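Local coordinates for viral structural protein 4 (Bombyx mori cytoplasmic polyhedrosis virus, PDB 6TZ0) that binds GTP in a domain with a P-loop and probably assists the viral RNA-dependent RNA polymerase in transcription inside the capsid, at residues 48-59 with 137-148; 417-425 with 526-534. All coordinates share one frame; numbering follows the deposited sequence.

Contact 1 (48-59 with 137-148)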
loop_
_atom_site.group_PDB
_atom_site.type_symbol
_atom_site.label_atom_id
_atom_site.label_comp_id
_atom_site.label_asym_id
_atom_site.label_seq_id
_atom_site.Cartn_x
_atom_site.Cartn_y
_atom_site.Cartn_z
ATOM N N TYR B 48 -50.369 -4.874 -11.952
ATOM C CA TYR B 48 -49.927 -4.237 -10.716
ATOM C C TYR B 48 -48.409 -4.179 -10.643
ATOM O O TYR B 48 -47.832 -3.155 -10.255
ATOM C CB TYR B 48 -50.476 -4.995 -9.511
ATOM C CG TYR B 48 -51.977 -4.942 -9.344
ATOM C CD1 TYR B 48 -52.746 -3.997 -10.010
ATOM C CD2 TYR B 48 -52.624 -5.846 -8.519
ATOM C CE1 TYR B 48 -54.109 -3.954 -9.858
ATOM C CE2 TYR B 48 -53.990 -5.812 -8.362
ATOM C CZ TYR B 48 -54.725 -4.861 -9.031
ATOM O OH TYR B 48 -56.087 -4.821 -8.879
ATOM N N ALA B 49 -47.748 -5.267 -11.042
ATOM C CA ALA B 49 -46.291 -5.286 -11.070
ATOM C C ALA B 49 -45.728 -4.320 -12.107
ATOM O O ALA B 49 -44.671 -3.717 -11.873
ATOM C CB ALA B 49 -45.790 -6.701 -11.339
ATOM N N SER B 50 -46.416 -4.152 -13.241
ATOM C CA SER B 50 -45.980 -3.167 -14.230
ATOM C C SER B 50 -46.064 -1.745 -13.681
ATOM O O SER B 50 -45.152 -0.928 -13.896
ATOM C CB SER B 50 -46.819 -3.300 -15.496
ATOM O OG SER B 50 -46.466 -2.316 -16.443
ATOM N N LEU B 51 -47.144 -1.440 -12.952
ATOM C CA LEU B 51 -47.284 -0.126 -12.326
ATOM C C LEU B 51 -46.211 0.114 -11.267
ATOM O O LEU B 51 -45.694 1.233 -11.138
ATOM C CB LEU B 51 -48.675 0.014 -11.713
ATOM C CG LEU B 51 -49.867 0.048 -12.667
ATOM C CD1 LEU B 51 -51.165 0.031 -11.895
ATOM C CD2 LEU B 51 -49.800 1.270 -13.547
ATOM N N ILE B 52 -45.852 -0.931 -10.515
ATOM C CA ILE B 52 -44.794 -0.798 -9.516
ATOM C C ILE B 52 -43.441 -0.554 -10.180
ATOM O O ILE B 52 -42.648 0.263 -9.697
ATOM C CB ILE B 52 -44.778 -2.031 -8.590
ATOM C CG1 ILE B 52 -46.030 -2.060 -7.722
ATOM C CG2 ILE B 52 -43.591 -2.032 -7.664
ATOM C CD1 ILE B 52 -46.179 -3.337 -6.944
ATOM N N HIS B 53 -43.166 -1.227 -11.310
ATOM C CA HIS B 53 -41.924 -0.977 -12.048
ATOM C C HIS B 53 -41.831 0.458 -12.547
ATOM O O HIS B 53 -40.767 1.089 -12.446
ATOM C CB HIS B 53 -41.794 -1.917 -13.242
ATOM C CG HIS B 53 -41.372 -3.306 -12.892
ATOM N ND1 HIS B 53 -42.272 -4.315 -12.635
ATOM C CD2 HIS B 53 -40.143 -3.862 -12.791
ATOM C CE1 HIS B 53 -41.615 -5.430 -12.380
ATOM N NE2 HIS B 53 -40.320 -5.179 -12.457
ATOM N N SER B 54 -42.934 0.988 -13.082
ATOM C CA SER B 54 -42.931 2.363 -13.581
ATOM C C SER B 54 -42.716 3.366 -12.452
ATOM O O SER B 54 -41.923 4.310 -12.588
ATOM C CB SER B 54 -44.243 2.649 -14.298
ATOM O OG SER B 54 -44.418 1.779 -15.397
ATOM N N MET B 55 -43.394 3.151 -11.319
ATOM C CA MET B 55 -43.246 4.032 -10.165
ATOM C C MET B 55 -41.831 3.984 -9.599
ATOM O O MET B 55 -41.270 5.023 -9.228
ATOM C CB MET B 55 -44.272 3.642 -9.103
ATOM C CG MET B 55 -44.308 4.516 -7.872
ATOM S SD MET B 55 -44.886 6.181 -8.163
ATOM C CE MET B 55 -46.633 5.881 -8.386
ATOM N N LEU B 56 -41.228 2.791 -9.557
ATOM C CA LEU B 56 -39.864 2.656 -9.051
ATOM C C LEU B 56 -38.848 3.336 -9.955
ATOM O O LEU B 56 -37.900 3.956 -9.461
ATOM C CB LEU B 56 -39.502 1.185 -8.879
ATOM C CG LEU B 56 -40.031 0.482 -7.641
ATOM C CD1 LEU B 56 -39.711 -0.980 -7.720
ATOM C CD2 LEU B 56 -39.368 1.091 -6.437
ATOM N N ALA B 57 -39.025 3.230 -11.275
ATOM C CA ALA B 57 -38.122 3.920 -12.190
ATOM C C ALA B 57 -38.249 5.432 -12.063
ATOM O O ALA B 57 -37.237 6.150 -12.094
ATOM C CB ALA B 57 -38.390 3.473 -13.622
ATOM N N LYS B 58 -39.480 5.928 -11.874
ATOM C CA LYS B 58 -39.682 7.362 -11.670
ATOM C C LYS B 58 -39.024 7.853 -10.386
ATOM O O LYS B 58 -38.380 8.908 -10.383
ATOM C CB LYS B 58 -41.172 7.692 -11.650
ATOM C CG LYS B 58 -41.456 9.167 -11.447
ATOM C CD LYS B 58 -42.935 9.474 -11.461
ATOM C CE LYS B 58 -43.594 9.023 -10.173
ATOM N NZ LYS B 58 -45.020 9.439 -10.095
ATOM N N HIS B 59 -39.156 7.103 -9.288
ATOM C CA HIS B 59 -38.537 7.560 -8.045
ATOM C C HIS B 59 -37.024 7.411 -8.069
ATOM O O HIS B 59 -36.322 8.190 -7.418
ATOM C CB HIS B 59 -39.081 6.818 -6.828
ATOM C CG HIS B 59 -40.534 7.044 -6.574
ATOM N ND1 HIS B 59 -41.068 8.298 -6.392
ATOM C CD2 HIS B 59 -41.544 6.172 -6.357
ATOM C CE1 HIS B 59 -42.361 8.191 -6.149
ATOM N NE2 HIS B 59 -42.673 6.911 -6.117
ATOM N N ALA B 137 -42.105 10.226 -1.660
ATOM C CA ALA B 137 -42.104 9.093 -2.576
ATOM C C ALA B 137 -42.672 7.843 -1.920
ATOM O O ALA B 137 -43.376 7.056 -2.567
ATOM C CB ALA B 137 -40.685 8.839 -3.069
ATOM N N LEU B 138 -42.389 7.653 -0.631
ATOM C CA LEU B 138 -42.948 6.522 0.093
ATOM C C LEU B 138 -44.451 6.660 0.288
ATOM O O LEU B 138 -45.159 5.652 0.265
ATOM C CB LEU B 138 -42.239 6.357 1.435
ATOM C CG LEU B 138 -40.777 5.917 1.362
ATOM C CD1 LEU B 138 -40.139 5.932 2.729
ATOM C CD2 LEU B 138 -40.654 4.543 0.741
ATOM N N THR B 139 -44.964 7.885 0.448
ATOM C CA THR B 139 -46.411 8.070 0.498
ATOM C C THR B 139 -47.063 7.764 -0.840
ATOM O O THR B 139 -48.160 7.196 -0.883
ATOM C CB THR B 139 -46.773 9.489 0.928
ATOM O OG1 THR B 139 -46.113 10.438 0.081
ATOM C CG2 THR B 139 -46.425 9.730 2.373
ATOM N N GLU B 140 -46.412 8.146 -1.940
ATOM C CA GLU B 140 -46.957 7.850 -3.262
ATOM C C GLU B 140 -46.987 6.346 -3.533
ATOM O O GLU B 140 -48.003 5.807 -4.004
ATOM C CB GLU B 140 -46.137 8.590 -4.316
ATOM C CG GLU B 140 -46.639 8.460 -5.727
ATOM C CD GLU B 140 -45.835 9.303 -6.689
ATOM O OE1 GLU B 140 -44.910 10.004 -6.229
ATOM O OE2 GLU B 140 -46.116 9.264 -7.904
ATOM N N MET B 141 -45.897 5.649 -3.197
ATOM C CA MET B 141 -45.864 4.195 -3.317
ATOM C C MET B 141 -46.858 3.525 -2.373
ATOM O O MET B 141 -47.449 2.498 -2.727
ATOM C CB MET B 141 -44.442 3.693 -3.057
ATOM C CG MET B 141 -44.259 2.191 -3.220
ATOM S SD MET B 141 -44.475 1.594 -4.898
ATOM C CE MET B 141 -42.891 2.025 -5.585
ATOM N N SER B 142 -47.096 4.115 -1.199
ATOM C CA SER B 142 -48.058 3.560 -0.257
ATOM C C SER B 142 -49.481 3.676 -0.774
ATOM O O SER B 142 -50.256 2.721 -0.669
ATOM C CB SER B 142 -47.915 4.258 1.091
ATOM O OG SER B 142 -48.863 3.767 2.014
ATOM N N THR B 143 -49.838 4.826 -1.351
ATOM C CA THR B 143 -51.175 4.963 -1.916
ATOM C C THR B 143 -51.353 4.102 -3.154
ATOM O O THR B 143 -52.480 3.713 -3.472
ATOM C CB THR B 143 -51.487 6.422 -2.246
ATOM O OG1 THR B 143 -50.539 6.919 -3.195
ATOM C CG2 THR B 143 -51.449 7.271 -0.996
ATOM N N LEU B 144 -50.269 3.793 -3.870
ATOM C CA LEU B 144 -50.424 2.883 -5.003
ATOM C C LEU B 144 -50.599 1.434 -4.555
ATOM O O LEU B 144 -51.449 0.719 -5.092
ATOM C CB LEU B 144 -49.248 3.035 -5.971
ATOM C CG LEU B 144 -49.232 2.147 -7.218
ATOM C CD1 LEU B 144 -48.881 2.934 -8.423
ATOM C CD2 LEU B 144 -48.149 1.123 -7.056
ATOM N N ILE B 145 -49.816 0.983 -3.573
ATOM C CA ILE B 145 -49.892 -0.413 -3.142
ATOM C C ILE B 145 -51.149 -0.668 -2.312
ATOM O O ILE B 145 -51.729 -1.759 -2.382
ATOM C CB ILE B 145 -48.590 -0.797 -2.407
ATOM C CG1 ILE B 145 -47.429 -0.799 -3.392
ATOM C CG2 ILE B 145 -48.643 -2.171 -1.754
ATOM C CD1 ILE B 145 -46.095 -1.005 -2.748
ATOM N N GLU B 146 -51.628 0.339 -1.572
ATOM C CA GLU B 146 -52.832 0.187 -0.761
ATOM C C GLU B 146 -54.068 -0.064 -1.612
ATOM O O GLU B 146 -54.954 -0.825 -1.212
ATOM C CB GLU B 146 -53.027 1.438 0.093
ATOM C CG GLU B 146 -54.172 1.368 1.073
ATOM C CD GLU B 146 -54.329 2.642 1.866
ATOM O OE1 GLU B 146 -53.558 3.592 1.619
ATOM O OE2 GLU B 146 -55.224 2.695 2.734
ATOM N N SER B 147 -54.127 0.529 -2.800
ATOM C CA SER B 147 -55.287 0.392 -3.665
ATOM C C SER B 147 -55.320 -0.924 -4.426
ATOM O O SER B 147 -56.317 -1.200 -5.098
ATOM C CB SER B 147 -55.334 1.552 -4.654
ATOM O OG SER B 147 -54.222 1.518 -5.526
ATOM N N PHE B 148 -54.263 -1.732 -4.355
ATOM C CA PHE B 148 -54.289 -3.026 -5.022
ATOM C C PHE B 148 -55.188 -4.010 -4.294
ATOM O O PHE B 148 -55.803 -4.866 -4.938
ATOM C CB PHE B 148 -52.878 -3.602 -5.123
ATOM C CG PHE B 148 -51.986 -2.892 -6.099
ATOM C CD1 PHE B 148 -52.510 -2.047 -7.065
ATOM C CD2 PHE B 148 -50.615 -3.083 -6.050
ATOM C CE1 PHE B 148 -51.685 -1.401 -7.953
ATOM C CE2 PHE B 148 -49.791 -2.444 -6.938
ATOM C CZ PHE B 148 -50.329 -1.607 -7.896
#
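Tyr-48 and Phe-148 at one end and His-59 and Ala-137 at the other bracket an antiparallel helix pair, the axes of 48-59 and 137-146 running at 175° and 11.0 Å apart at their closest. The two helices, not adjacent in the chain, belong to the helical N-terminal region, with helix 70-79 packed on both. Phe-148, just past the second helix, makes an offset stack with Tyr-48: the ring centroids are 4.1 Å apart and the planes differ by 12°. These two side chains run antiparallel, and each CB sits over the other's ring face. Ile-52 CD1 meets the edge of Phe-148 at CE2, 3.7 Å away. In the middle Met-55 and Met-141 pass alongside one another, both with CG anti to the backbone N and then bent twice, which brings Met-141 CE to 3.7 Å from Met-55 CG and against Leu-56 CD2. The extended Glu-140 reaches across, and its OE2 forms a salt bridge with Lys-58 NZ at the more exposed side. Its other oxygen, OE1, lies in the plane of the His-59 ring beside CE1, while Ala-137 CB rests over the face of that ring, 3.7 Å from its centroid.

Contact 2 (417-425 with 526-534); sequences YYEQKASEL and VQLFLRDTY
Ala-422 points its CB into a pocket of three side chains on helix 526-534, so that Val-526 CG1, the edge of Phe-529 at CD2 and Leu-530 CD2 each lie 4.0 Å from it. The helices cross at 104° with their axes 9.8 Å apart, and Ala-422 lies at this crossing within the P-loop NTPase-like domain. Val-526 straddles the turn of the first helix: CG1, anti to its own backbone N (chi1 -177°), touches Glu-419 O, whereas CG2 faces Ser-423 CB at 3.8 Å. Leu-530 divides its branches as well, sending CD1 to Glu-419 CG, 3.8 Å away and nearly at a right angle to that side chain, and CD2 to the alanine. On the polar side of the contact Gln-527 bends at chi2 and gives a weak hydrogen bond from NE2 to Glu-419 OE2, 3.3 Å long, with the amide and carboxylate planes 90° apart. Gln-527 also touches Lys-355 and lies close to Arg-520, residues that bind GTP in another structure of this protein; none is bound to this chain here. Largely apolar contacts therefore hold the crossing, with one weak polar link on the side facing the GTP-binding residues.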
loop_
_atom_site.group_PDB
_atom_site.type_symbol
_atom_site.label_atom_id
_atom_site.label_comp_id
_atom_site.label_asym_id
_atom_site.label_seq_id
_atom_site.Cartn_x
_atom_site.Cartn_y
_atom_site.Cartn_z
ATOM N N TYR B 417 12.028 -30.180 -28.091
ATOM C CA TYR B 417 13.082 -30.491 -27.129
ATOM C C TYR B 417 12.523 -31.185 -25.894
ATOM O O TYR B 417 13.102 -32.167 -25.404
ATOM C CB TYR B 417 13.808 -29.203 -26.746
ATOM C CG TYR B 417 14.913 -29.367 -25.736
ATOM C CD1 TYR B 417 16.132 -29.912 -26.101
ATOM C CD2 TYR B 417 14.739 -28.962 -24.418
ATOM C CE1 TYR B 417 17.144 -30.059 -25.182
ATOM C CE2 TYR B 417 15.747 -29.107 -23.491
ATOM C CZ TYR B 417 16.946 -29.654 -23.881
ATOM O OH TYR B 417 17.954 -29.797 -22.957
ATOM N N TYR B 418 11.389 -30.695 -25.389
ATOM C CA TYR B 418 10.791 -31.286 -24.200
ATOM C C TYR B 418 10.236 -32.673 -24.479
ATOM O O TYR B 418 10.200 -33.513 -23.575
ATOM C CB TYR B 418 9.688 -30.386 -23.654
ATOM C CG TYR B 418 10.163 -29.036 -23.194
ATOM C CD1 TYR B 418 10.993 -28.915 -22.090
ATOM C CD2 TYR B 418 9.727 -27.878 -23.818
ATOM C CE1 TYR B 418 11.420 -27.684 -21.656
ATOM C CE2 TYR B 418 10.136 -26.645 -23.382
ATOM C CZ TYR B 418 10.983 -26.555 -22.301
ATOM O OH TYR B 418 11.391 -25.325 -21.862
ATOM N N GLU B 419 9.825 -32.938 -25.720
ATOM C CA GLU B 419 9.365 -34.272 -26.087
ATOM C C GLU B 419 10.512 -35.270 -26.054
ATOM O O GLU B 419 10.339 -36.408 -25.606
ATOM C CB GLU B 419 8.721 -34.230 -27.469
ATOM C CG GLU B 419 7.481 -33.367 -27.509
ATOM C CD GLU B 419 6.861 -33.277 -28.884
ATOM O OE1 GLU B 419 7.458 -33.796 -29.849
ATOM O OE2 GLU B 419 5.772 -32.678 -28.998
ATOM N N GLN B 420 11.698 -34.844 -26.490
ATOM C CA GLN B 420 12.886 -35.688 -26.426
ATOM C C GLN B 420 13.301 -35.956 -24.987
ATOM O O GLN B 420 13.629 -37.098 -24.634
ATOM C CB GLN B 420 14.017 -35.017 -27.196
ATOM C CG GLN B 420 13.737 -34.895 -28.674
ATOM C CD GLN B 420 14.739 -34.022 -29.392
ATOM O OE1 GLN B 420 15.616 -33.424 -28.774
ATOM N NE2 GLN B 420 14.602 -33.932 -30.709
ATOM N N LYS B 421 13.270 -34.922 -24.139
ATOM C CA LYS B 421 13.643 -35.116 -22.740
ATOM C C LYS B 421 12.639 -36.004 -22.010
ATOM O O LYS B 421 13.032 -36.874 -21.221
ATOM C CB LYS B 421 13.782 -33.770 -22.033
ATOM C CG LYS B 421 14.797 -32.841 -22.672
ATOM C CD LYS B 421 16.200 -33.424 -22.694
ATOM C CE LYS B 421 16.826 -33.452 -21.321
ATOM N NZ LYS B 421 18.237 -33.908 -21.386
ATOM N N ALA B 422 11.345 -35.841 -22.300
ATOM C CA ALA B 422 10.333 -36.680 -21.669
ATOM C C ALA B 422 10.394 -38.112 -22.183
ATOM O O ALA B 422 10.144 -39.052 -21.424
ATOM C CB ALA B 422 8.945 -36.089 -21.899
ATOM N N SER B 423 10.752 -38.304 -23.457
ATOM C CA SER B 423 10.875 -39.657 -23.987
ATOM C C SER B 423 12.067 -40.385 -23.379
ATOM O O SER B 423 11.976 -41.577 -23.058
ATOM C CB SER B 423 10.985 -39.611 -25.509
ATOM O OG SER B 423 11.089 -40.914 -26.048
ATOM N N GLU B 424 13.187 -39.678 -23.192
ATOM C CA GLU B 424 14.326 -40.274 -22.496
ATOM C C GLU B 424 13.992 -40.576 -21.042
ATOM O O GLU B 424 14.426 -41.599 -20.494
ATOM C CB GLU B 424 15.534 -39.348 -22.578
ATOM C CG GLU B 424 16.103 -39.200 -23.969
ATOM C CD GLU B 424 17.260 -38.229 -24.017
ATOM O OE1 GLU B 424 17.553 -37.603 -22.976
ATOM O OE2 GLU B 424 17.871 -38.082 -25.095
ATOM N N LEU B 425 13.202 -39.704 -20.415
ATOM C CA LEU B 425 12.786 -39.914 -19.035
ATOM C C LEU B 425 11.859 -41.118 -18.909
ATOM O O LEU B 425 11.887 -41.825 -17.898
ATOM C CB LEU B 425 12.106 -38.649 -18.526
ATOM C CG LEU B 425 11.790 -38.554 -17.047
ATOM C CD1 LEU B 425 13.097 -38.566 -16.298
ATOM C CD2 LEU B 425 11.023 -37.282 -16.769
ATOM N N VAL B 526 4.467 -40.306 -24.773
ATOM C CA VAL B 526 5.099 -39.037 -24.444
ATOM C C VAL B 526 4.072 -37.919 -24.472
ATOM O O VAL B 526 4.096 -37.010 -23.636
ATOM C CB VAL B 526 6.253 -38.779 -25.426
ATOM C CG1 VAL B 526 6.991 -37.497 -25.086
ATOM C CG2 VAL B 526 7.186 -39.966 -25.457
ATOM N N GLN B 527 3.125 -37.999 -25.405
ATOM C CA GLN B 527 2.079 -36.992 -25.522
ATOM C C GLN B 527 1.138 -37.022 -24.327
ATOM O O GLN B 527 0.784 -35.969 -23.784
ATOM C CB GLN B 527 1.314 -37.212 -26.821
ATOM C CG GLN B 527 2.134 -36.954 -28.055
ATOM C CD GLN B 527 2.477 -35.499 -28.214
ATOM O OE1 GLN B 527 1.634 -34.633 -28.015
ATOM N NE2 GLN B 527 3.724 -35.219 -28.554
ATOM N N LEU B 528 0.747 -38.219 -23.884
ATOM C CA LEU B 528 -0.109 -38.335 -22.707
ATOM C C LEU B 528 0.630 -37.924 -21.437
ATOM O O LEU B 528 0.046 -37.287 -20.547
ATOM C CB LEU B 528 -0.629 -39.761 -22.595
ATOM C CG LEU B 528 -1.623 -40.047 -21.477
ATOM C CD1 LEU B 528 -2.871 -39.214 -21.654
ATOM C CD2 LEU B 528 -1.963 -41.508 -21.489
ATOM N N PHE B 529 1.924 -38.248 -21.357
ATOM C CA PHE B 529 2.737 -37.861 -20.209
ATOM C C PHE B 529 2.893 -36.348 -20.123
ATOM O O PHE B 529 2.780 -35.766 -19.035
ATOM C CB PHE B 529 4.095 -38.555 -20.302
ATOM C CG PHE B 529 5.019 -38.243 -19.169
ATOM C CD1 PHE B 529 4.763 -38.731 -17.903
ATOM C CD2 PHE B 529 6.163 -37.495 -19.376
ATOM C CE1 PHE B 529 5.611 -38.452 -16.858
ATOM C CE2 PHE B 529 7.016 -37.214 -18.332
ATOM C CZ PHE B 529 6.740 -37.694 -17.076
ATOM N N LEU B 530 3.114 -35.691 -21.264
ATOM C CA LEU B 530 3.228 -34.240 -21.265
ATOM C C LEU B 530 1.894 -33.563 -21.008
ATOM O O LEU B 530 1.872 -32.503 -20.376
ATOM C CB LEU B 530 3.816 -33.752 -22.582
ATOM C CG LEU B 530 5.296 -34.063 -22.728
ATOM C CD1 LEU B 530 5.805 -33.643 -24.083
ATOM C CD2 LEU B 530 6.051 -33.363 -21.631
ATOM N N ARG B 531 0.788 -34.152 -21.482
ATOM C CA ARG B 531 -0.538 -33.650 -21.138
ATOM C C ARG B 531 -0.749 -33.654 -19.631
ATOM O O ARG B 531 -1.239 -32.672 -19.064
ATOM C CB ARG B 531 -1.624 -34.477 -21.842
ATOM C CG ARG B 531 -3.062 -33.975 -21.623
ATOM C CD ARG B 531 -3.802 -34.719 -20.512
ATOM N NE ARG B 531 -5.053 -34.072 -20.149
ATOM C CZ ARG B 531 -5.671 -34.262 -18.990
ATOM N NH1 ARG B 531 -5.137 -35.061 -18.081
ATOM N NH2 ARG B 531 -6.804 -33.632 -18.728
ATOM N N ASP B 532 -0.390 -34.755 -18.967
ATOM C CA ASP B 532 -0.637 -34.838 -17.530
ATOM C C ASP B 532 0.301 -33.931 -16.737
ATOM O O ASP B 532 -0.114 -33.332 -15.737
ATOM C CB ASP B 532 -0.527 -36.282 -17.068
ATOM C CG ASP B 532 -1.720 -37.112 -17.466
ATOM O OD1 ASP B 532 -2.829 -36.557 -17.563
ATOM O OD2 ASP B 532 -1.549 -38.325 -17.673
ATOM N N THR B 533 1.549 -33.780 -17.193
ATOM C CA THR B 533 2.480 -32.847 -16.557
ATOM C C THR B 533 1.999 -31.403 -16.685
ATOM O O THR B 533 1.980 -30.644 -15.701
ATOM C CB THR B 533 3.863 -32.998 -17.186
ATOM O OG1 THR B 533 4.300 -34.349 -17.059
ATOM C CG2 THR B 533 4.869 -32.087 -16.508
ATOM N N TYR B 534 1.586 -31.010 -17.893
ATOM C CA TYR B 534 1.120 -29.649 -18.114
ATOM C C TYR B 534 -0.191 -29.383 -17.396
ATOM O O TYR B 534 -0.412 -28.262 -16.933
ATOM C CB TYR B 534 0.963 -29.386 -19.607
ATOM C CG TYR B 534 2.252 -29.367 -20.384
ATOM C CD1 TYR B 534 3.464 -29.113 -19.763
ATOM C CD2 TYR B 534 2.256 -29.642 -21.742
ATOM C CE1 TYR B 534 4.635 -29.108 -20.479
ATOM C CE2 TYR B 534 3.419 -29.648 -22.461
ATOM C CZ TYR B 534 4.606 -29.380 -21.828
ATOM O OH TYR B 534 5.770 -29.379 -22.551
#

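Contact 1 lies in the N-terminal part of the chain and is complete well before the first residue of contact 2, so the two follow in series. Their centres are 67 Å apart, on opposite sides of the chain's centre, and their nearest atoms are about 44 Å apart. They share no helix or strand: contact 1 joins helices 41-60 and 136-146, whereas contact 2 joins helices 417-427 and 524-537. The second pair belongs to the region of the five-stranded parallel sheet, whose strand 347-353 leads into the GTP-binding loop; the four-stranded antiparallel sheet, from strand 255-261 to strand 313-319, comes between them in sequence. Contact 1 thus lies in a helical N-terminal region away from the annotated sites, and contact 2 beside the nucleotide pocket.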